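Local coordinates for protein putative malic enzyme ((S)-malate:NAD+ oxidoreductase (decarboxylating)) (Streptococcus pyogenes, PDB 2A9F) that probably catalyses the NAD-dependent oxidative decarboxylation of (S)-malate, using a divalent metal ion such as magnesium or manganese, at residues Gly94-Asp106 / Asn321-Leu333. Residues are numbered along the deposited sequence; the frame is centred on the assembly and turned at random.
Sequences GKAALFKAFAGVD and NVLAFPGIFRGAL
An aromatic cluster of Phe99, Phe325 and Phe329 joins two helices at the edge of the predicted malic enzyme active site, where helix 85-102 of the N-terminal region meets helix 325-335 of the NAD-binding region. The axes of their segments 94-102 and 325-333 approach to 9.2 Å and cross at -65°. Phe325 lies at the centre of the contact. Its CB points toward helix 85-102, and with CG between the backbone N and the carbonyl carbon (chi1 66°) the ring turns one face to Lys95. The methylene CE of Lys95 lies over that face, 3.8 Å from the ring centroid, as a CH-pi contact, while Leu98 CD1 meets the edge, 3.9 Å from Phe325 CZ. A flat, apolar ring suits this place because it can receive the lysine's alkyl chain without competing for its amine. That amine, the predicted proton acceptor, pairs with Asp162 and makes a weak hydrogen bond to Tyr40 of the second subunit.

Phe99 offers one face to Phe325 CD1 and presents its edge to Phe329 in an offset edge-to-face pair, planes at 69°, with CE2 3.6 Å from Phe329 CD1. Farther along, small Ala103 lets the backbones come close: its CB is 3.9 Å from Pro326 CB, and Phe102 CB rests against the same proline. Val105 CG1 then meets Leu333 CD2 at 3.8 Å. Bends in the Arg330 chain bring NH2 to 2.8 Å from Gly104 O; Asn66 hydrogen-bonds both atoms, and Asp334 pairs with NH1.

The chemistry is thus divided: apolar groups join the helices, polar groups lie at both ends, the Arg330 guanidinium at one and the Lys95 amine at the other, and the Phe325 face probably helps to position the Lys95 chain near the magnesium-binding residue Glu137.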
ATOM      1  N   GLY A  94       2.441 -12.747   3.470  1.00 49.57           N
ATOM      2  CA  GLY A  94       2.134 -14.141   3.223  1.00 48.71           C
ATOM      3  C   GLY A  94       0.628 -14.199   3.039  1.00 47.50           C
ATOM      4  O   GLY A  94       0.090 -14.849   2.139  1.00 46.63           O
ATOM      5  N   LYS A  95      -0.053 -13.472   3.910  1.00 46.39           N
ATOM      6  CA  LYS A  95      -1.494 -13.396   3.875  1.00 45.37           C
ATOM      7  C   LYS A  95      -1.941 -12.838   2.524  1.00 43.39           C
ATOM      8  O   LYS A  95      -2.925 -13.309   1.953  1.00 40.12           O
ATOM      9  CB  LYS A  95      -1.989 -12.493   5.005  1.00 47.78           C
ATOM     10  CG  LYS A  95      -3.489 -12.577   5.265  1.00 50.77           C
ATOM     11  CD  LYS A  95      -3.847 -13.843   6.022  1.00 53.71           C
ATOM     12  CE  LYS A  95      -5.247 -13.753   6.622  1.00 54.47           C
ATOM     13  NZ  LYS A  95      -5.385 -14.764   7.715  1.00 55.66           N
ATOM     14  N   ALA A  96      -1.220 -11.836   2.025  1.00 40.99           N
ATOM     15  CA  ALA A  96      -1.553 -11.223   0.745  1.00 41.20           C
ATOM     16  C   ALA A  96      -1.274 -12.158  -0.425  1.00 40.65           C
ATOM     17  O   ALA A  96      -1.938 -12.080  -1.467  1.00 40.96           O
ATOM     18  CB  ALA A  96      -0.791  -9.904   0.556  1.00 41.00           C
ATOM     19  N   ALA A  97      -0.305 -13.046  -0.277  1.00 39.66           N
ATOM     20  CA  ALA A  97      -0.022 -13.964  -1.376  1.00 39.77           C
ATOM     21  C   ALA A  97      -1.175 -14.975  -1.500  1.00 40.94           C
ATOM     22  O   ALA A  97      -1.426 -15.518  -2.594  1.00 38.70           O
ATOM     23  CB  ALA A  97       1.308 -14.685  -1.156  1.00 37.25           C
ATOM     24  N   LEU A  98      -1.878 -15.217  -0.391  1.00 37.93           N
ATOM     25  CA  LEU A  98      -2.998 -16.134  -0.415  1.00 37.03           C
ATOM     26  C   LEU A  98      -4.155 -15.470  -1.124  1.00 37.75           C
ATOM     27  O   LEU A  98      -4.837 -16.097  -1.944  1.00 38.54           O
ATOM     28  CB  LEU A  98      -3.411 -16.530   0.997  1.00 37.80           C
ATOM     29  CG  LEU A  98      -2.313 -17.256   1.786  1.00 39.39           C
ATOM     30  CD1 LEU A  98      -2.883 -17.751   3.090  1.00 37.40           C
ATOM     31  CD2 LEU A  98      -1.750 -18.422   0.979  1.00 39.58           C
ATOM     32  N   PHE A  99      -4.363 -14.192  -0.814  1.00 38.18           N
ATOM     33  CA  PHE A  99      -5.439 -13.405  -1.410  1.00 37.62           C
ATOM     34  C   PHE A  99      -5.379 -13.511  -2.931  1.00 37.93           C
ATOM     35  O   PHE A  99      -6.402 -13.574  -3.611  1.00 37.66           O
ATOM     36  CB  PHE A  99      -5.290 -11.938  -1.021  1.00 38.70           C
ATOM     37  CG  PHE A  99      -6.182 -11.497   0.102  1.00 38.01           C
ATOM     38  CD1 PHE A  99      -5.662 -11.266   1.372  1.00 38.61           C
ATOM     39  CD2 PHE A  99      -7.539 -11.293  -0.114  1.00 37.13           C
ATOM     40  CE1 PHE A  99      -6.486 -10.835   2.420  1.00 39.47           C
ATOM     41  CE2 PHE A  99      -8.373 -10.868   0.921  1.00 35.76           C
ATOM     42  CZ  PHE A  99      -7.842 -10.637   2.198  1.00 37.94           C
ATOM     43  N   LYS A 100      -4.165 -13.528  -3.462  1.00 37.23           N
ATOM     44  CA  LYS A 100      -3.980 -13.617  -4.888  1.00 38.48           C
ATOM     45  C   LYS A 100      -4.040 -15.050  -5.393  1.00 40.21           C
ATOM     46  O   LYS A 100      -4.647 -15.307  -6.428  1.00 43.05           O
ATOM     47  CB  LYS A 100      -2.639 -12.997  -5.301  1.00 36.81           C
ATOM     48  CG  LYS A 100      -2.488 -12.822  -6.820  1.00 36.23           C
ATOM     49  CD  LYS A 100      -3.549 -11.843  -7.347  1.00 37.82           C
ATOM     50  CE  LYS A 100      -3.455 -11.602  -8.855  1.00 37.65           C
ATOM     51  NZ  LYS A 100      -2.164 -11.005  -9.300  1.00 36.82           N
ATOM     52  N   ALA A 101      -3.414 -15.983  -4.681  1.00 40.66           N
ATOM     53  CA  ALA A 101      -3.399 -17.377  -5.129  1.00 41.82           C
ATOM     54  C   ALA A 101      -4.763 -18.108  -5.093  1.00 43.60           C
ATOM     55  O   ALA A 101      -5.129 -18.803  -6.036  1.00 43.45           O
ATOM     56  CB  ALA A 101      -2.358 -18.154  -4.337  1.00 40.80           C
ATOM     57  N   PHE A 102      -5.520 -17.942  -4.016  1.00 44.20           N
ATOM     58  CA  PHE A 102      -6.817 -18.600  -3.897  1.00 43.77           C
ATOM     59  C   PHE A 102      -7.970 -17.876  -4.588  1.00 42.52           C
ATOM     60  O   PHE A 102      -8.903 -18.494  -5.081  1.00 40.84           O
ATOM     61  CB  PHE A 102      -7.126 -18.833  -2.419  1.00 42.04           C
ATOM     62  CG  PHE A 102      -6.245 -19.872  -1.787  1.00 43.54           C
ATOM     63  CD1 PHE A 102      -6.400 -20.226  -0.459  1.00 45.41           C
ATOM     64  CD2 PHE A 102      -5.259 -20.508  -2.533  1.00 46.50           C
ATOM     65  CE1 PHE A 102      -5.590 -21.199   0.122  1.00 48.11           C
ATOM     66  CE2 PHE A 102      -4.448 -21.476  -1.960  1.00 48.73           C
ATOM     67  CZ  PHE A 102      -4.618 -21.821  -0.623  1.00 48.77           C
ATOM     68  N   ALA A 103      -7.911 -16.558  -4.623  1.00 43.14           N
ATOM     69  CA  ALA A 103      -8.953 -15.776  -5.270  1.00 42.58           C
ATOM     70  C   ALA A 103      -8.138 -14.874  -6.161  1.00 41.87           C
ATOM     71  O   ALA A 103      -6.922 -14.934  -6.111  1.00 46.11           O
ATOM     72  CB  ALA A 103      -9.718 -14.985  -4.226  1.00 42.08           C
ATOM     73  N   GLY A 104      -8.743 -14.042  -6.985  1.00 41.30           N
ATOM     74  CA  GLY A 104      -7.890 -13.201  -7.822  1.00 40.80           C
ATOM     75  C   GLY A 104      -7.653 -11.827  -7.220  1.00 41.29           C
ATOM     76  O   GLY A 104      -7.513 -10.834  -7.937  1.00 41.02           O
ATOM     77  N   VAL A 105      -7.588 -11.773  -5.893  1.00 40.20           N
ATOM     78  CA  VAL A 105      -7.442 -10.511  -5.186  1.00 40.30           C
ATOM     79  C   VAL A 105      -6.030  -9.974  -5.039  1.00 40.11           C
ATOM     80  O   VAL A 105      -5.125 -10.684  -4.618  1.00 37.52           O
ATOM     81  CB  VAL A 105      -8.058 -10.611  -3.765  1.00 42.18           C
ATOM     82  CG1 VAL A 105      -8.188  -9.202  -3.131  1.00 39.30           C
ATOM     83  CG2 VAL A 105      -9.408 -11.327  -3.835  1.00 40.96           C
ATOM     84  N   ASP A 106      -5.863  -8.706  -5.395  1.00 40.80           N
ATOM     85  CA  ASP A 106      -4.584  -8.025  -5.256  1.00 42.56           C
ATOM     86  C   ASP A 106      -4.584  -7.447  -3.835  1.00 43.18           C
ATOM     87  O   ASP A 106      -5.408  -6.596  -3.491  1.00 43.19           O
ATOM     88  CB  ASP A 106      -4.453  -6.905  -6.302  1.00 43.82           C
ATOM     89  CG  ASP A 106      -4.328  -7.444  -7.747  1.00 47.63           C
ATOM     90  OD1 ASP A 106      -3.361  -8.207  -8.036  1.00 44.27           O
ATOM     91  OD2 ASP A 106      -5.199  -7.096  -8.589  1.00 46.07           O
ATOM     92  N   ASN A 321      -9.123 -20.212   8.726  1.00 53.01           N
ATOM     93  CA  ASN A 321      -9.431 -18.940   8.086  1.00 50.18           C
ATOM     94  C   ASN A 321      -9.423 -18.981   6.569  1.00 46.42           C
ATOM     95  O   ASN A 321     -10.288 -18.406   5.910  1.00 45.81           O
ATOM     96  CB  ASN A 321      -8.404 -17.897   8.528  1.00 51.37           C
ATOM     97  CG  ASN A 321      -9.032 -16.754   9.249  1.00 57.00           C
ATOM     98  OD1 ASN A 321      -9.983 -16.155   8.745  1.00 62.73           O
ATOM     99  ND2 ASN A 321      -8.519 -16.432  10.445  1.00 58.52           N
ATOM    100  N   VAL A 322      -8.427 -19.659   6.035  1.00 41.96           N
ATOM    101  CA  VAL A 322      -8.222 -19.751   4.606  1.00 42.96           C
ATOM    102  C   VAL A 322      -9.455 -19.953   3.723  1.00 42.53           C
ATOM    103  O   VAL A 322      -9.595 -19.287   2.704  1.00 43.08           O
ATOM    104  CB  VAL A 322      -7.176 -20.815   4.327  1.00 43.66           C
ATOM    105  CG1 VAL A 322      -6.828 -20.814   2.883  1.00 42.78           C
ATOM    106  CG2 VAL A 322      -5.943 -20.524   5.159  1.00 42.93           C
ATOM    107  N   LEU A 323     -10.354 -20.848   4.115  1.00 43.01           N
ATOM    108  CA  LEU A 323     -11.574 -21.109   3.342  1.00 41.10           C
ATOM    109  C   LEU A 323     -12.566 -19.950   3.341  1.00 41.20           C
ATOM    110  O   LEU A 323     -13.640 -20.069   2.760  1.00 40.04           O
ATOM    111  CB  LEU A 323     -12.303 -22.321   3.911  1.00 40.54           C
ATOM    112  CG  LEU A 323     -11.471 -23.583   4.037  1.00 41.54           C
ATOM    113  CD1 LEU A 323     -12.145 -24.534   5.004  1.00 42.54           C
ATOM    114  CD2 LEU A 323     -11.304 -24.201   2.664  1.00 41.60           C
ATOM    115  N   ALA A 324     -12.227 -18.838   3.989  1.00 39.99           N
ATOM    116  CA  ALA A 324     -13.163 -17.730   4.046  1.00 39.38           C
ATOM    117  C   ALA A 324     -12.722 -16.370   3.528  1.00 39.47           C
ATOM    118  O   ALA A 324     -13.415 -15.780   2.704  1.00 39.69           O
ATOM    119  CB  ALA A 324     -13.703 -17.580   5.475  1.00 34.53           C
ATOM    120  N   PHE A 325     -11.590 -15.851   3.991  1.00 39.60           N
ATOM    121  CA  PHE A 325     -11.206 -14.513   3.542  1.00 38.80           C
ATOM    122  C   PHE A 325     -10.996 -14.306   2.051  1.00 36.46           C
ATOM    123  O   PHE A 325     -11.173 -13.201   1.548  1.00 38.01           O
ATOM    124  CB  PHE A 325     -10.011 -13.971   4.354  1.00 38.34           C
ATOM    125  CG  PHE A 325      -8.721 -14.714   4.163  1.00 38.58           C
ATOM    126  CD1 PHE A 325      -7.898 -14.441   3.067  1.00 37.90           C
ATOM    127  CD2 PHE A 325      -8.282 -15.623   5.126  1.00 34.65           C
ATOM    128  CE1 PHE A 325      -6.651 -15.062   2.946  1.00 37.45           C
ATOM    129  CE2 PHE A 325      -7.044 -16.244   5.015  1.00 34.78           C
ATOM    130  CZ  PHE A 325      -6.225 -15.965   3.928  1.00 37.71           C
ATOM    131  N   PRO A 326     -10.620 -15.356   1.318  1.00 36.84           N
ATOM    132  CA  PRO A 326     -10.442 -15.105  -0.109  1.00 37.96           C
ATOM    133  C   PRO A 326     -11.781 -14.846  -0.799  1.00 38.69           C
ATOM    134  O   PRO A 326     -12.001 -13.781  -1.375  1.00 38.64           O
ATOM    135  CB  PRO A 326      -9.772 -16.384  -0.602  1.00 39.01           C
ATOM    136  CG  PRO A 326      -8.971 -16.803   0.561  1.00 39.14           C
ATOM    137  CD  PRO A 326      -9.924 -16.586   1.716  1.00 37.80           C
ATOM    138  N   GLY A 327     -12.676 -15.821  -0.715  1.00 39.40           N
ATOM    139  CA  GLY A 327     -13.982 -15.700  -1.353  1.00 40.46           C
ATOM    140  C   GLY A 327     -14.831 -14.505  -0.963  1.00 41.24           C
ATOM    141  O   GLY A 327     -15.479 -13.892  -1.823  1.00 39.12           O
ATOM    142  N   ILE A 328     -14.820 -14.164   0.326  1.00 41.97           N
ATOM    143  CA  ILE A 328     -15.608 -13.053   0.837  1.00 44.29           C
ATOM    144  C   ILE A 328     -15.238 -11.709   0.229  1.00 45.06           C
ATOM    145  O   ILE A 328     -16.120 -10.902  -0.082  1.00 45.27           O
ATOM    146  CB  ILE A 328     -15.489 -12.953   2.367  1.00 48.73           C
ATOM    147  CG1 ILE A 328     -15.834 -14.301   2.996  1.00 48.37           C
ATOM    148  CG2 ILE A 328     -16.441 -11.878   2.902  1.00 49.64           C
ATOM    149  CD1 ILE A 328     -15.683 -14.312   4.476  1.00 50.41           C
ATOM    150  N   PHE A 329     -13.942 -11.447   0.072  1.00 45.51           N
ATOM    151  CA  PHE A 329     -13.541 -10.182  -0.533  1.00 46.23           C
ATOM    152  C   PHE A 329     -13.700 -10.249  -2.041  1.00 44.94           C
ATOM    153  O   PHE A 329     -14.010  -9.238  -2.678  1.00 43.61           O
ATOM    154  CB  PHE A 329     -12.093  -9.814  -0.206  1.00 47.52           C
ATOM    155  CG  PHE A 329     -11.912  -9.190   1.146  1.00 47.81           C
ATOM    156  CD1 PHE A 329     -11.560  -9.965   2.246  1.00 46.83           C
ATOM    157  CD2 PHE A 329     -12.068  -7.819   1.314  1.00 49.06           C
ATOM    158  CE1 PHE A 329     -11.360  -9.390   3.481  1.00 45.74           C
ATOM    159  CE2 PHE A 329     -11.870  -7.231   2.554  1.00 47.92           C
ATOM    160  CZ  PHE A 329     -11.514  -8.022   3.639  1.00 46.75           C
ATOM    161  N   ARG A 330     -13.481 -11.429  -2.620  1.00 44.89           N
ATOM    162  CA  ARG A 330     -13.626 -11.556  -4.067  1.00 46.00           C
ATOM    163  C   ARG A 330     -15.089 -11.250  -4.383  1.00 47.72           C
ATOM    164  O   ARG A 330     -15.380 -10.484  -5.304  1.00 49.50           O
ATOM    165  CB  ARG A 330     -13.240 -12.963  -4.552  1.00 45.40           C
ATOM    166  CG  ARG A 330     -13.732 -13.293  -5.973  1.00 43.70           C
ATOM    167  CD  ARG A 330     -13.511 -12.130  -6.941  1.00 41.77           C
ATOM    168  NE  ARG A 330     -12.102 -11.917  -7.245  1.00 38.67           N
ATOM    169  CZ  ARG A 330     -11.595 -10.754  -7.642  1.00 33.84           C
ATOM    170  NH1 ARG A 330     -12.378  -9.708  -7.778  1.00 24.54           N
ATOM    171  NH2 ARG A 330     -10.307 -10.646  -7.910  1.00 31.40           N
ATOM    172  N   GLY A 331     -15.995 -11.828  -3.588  1.00 47.50           N
ATOM    173  CA  GLY A 331     -17.416 -11.594  -3.772  1.00 46.34           C
ATOM    174  C   GLY A 331     -17.796 -10.150  -3.497  1.00 46.15           C
ATOM    175  O   GLY A 331     -18.590  -9.554  -4.224  1.00 46.56           O
ATOM    176  N   ALA A 332     -17.220  -9.581  -2.444  1.00 44.76           N
ATOM    177  CA  ALA A 332     -17.486  -8.201  -2.051  1.00 43.46           C
ATOM    178  C   ALA A 332     -16.957  -7.206  -3.090  1.00 44.04           C
ATOM    179  O   ALA A 332     -17.626  -6.217  -3.408  1.00 43.27           O
ATOM    180  CB  ALA A 332     -16.839  -7.934  -0.698  1.00 44.67           C
ATOM    181  N   LEU A 333     -15.743  -7.463  -3.585  1.00 42.70           N
ATOM    182  CA  LEU A 333     -15.098  -6.628  -4.599  1.00 42.23           C
ATOM    183  C   LEU A 333     -15.932  -6.648  -5.877  1.00 43.89           C
ATOM    184  O   LEU A 333     -16.228  -5.603  -6.455  1.00 42.04           O
ATOM    185  CB  LEU A 333     -13.695  -7.172  -4.906  1.00 41.79           C
ATOM    186  CG  LEU A 333     -12.423  -6.412  -4.485  1.00 40.06           C
ATOM    187  CD1 LEU A 333     -12.747  -5.216  -3.595  1.00 37.54           C
ATOM    188  CD2 LEU A 333     -11.470  -7.388  -3.799  1.00 34.62           C
TER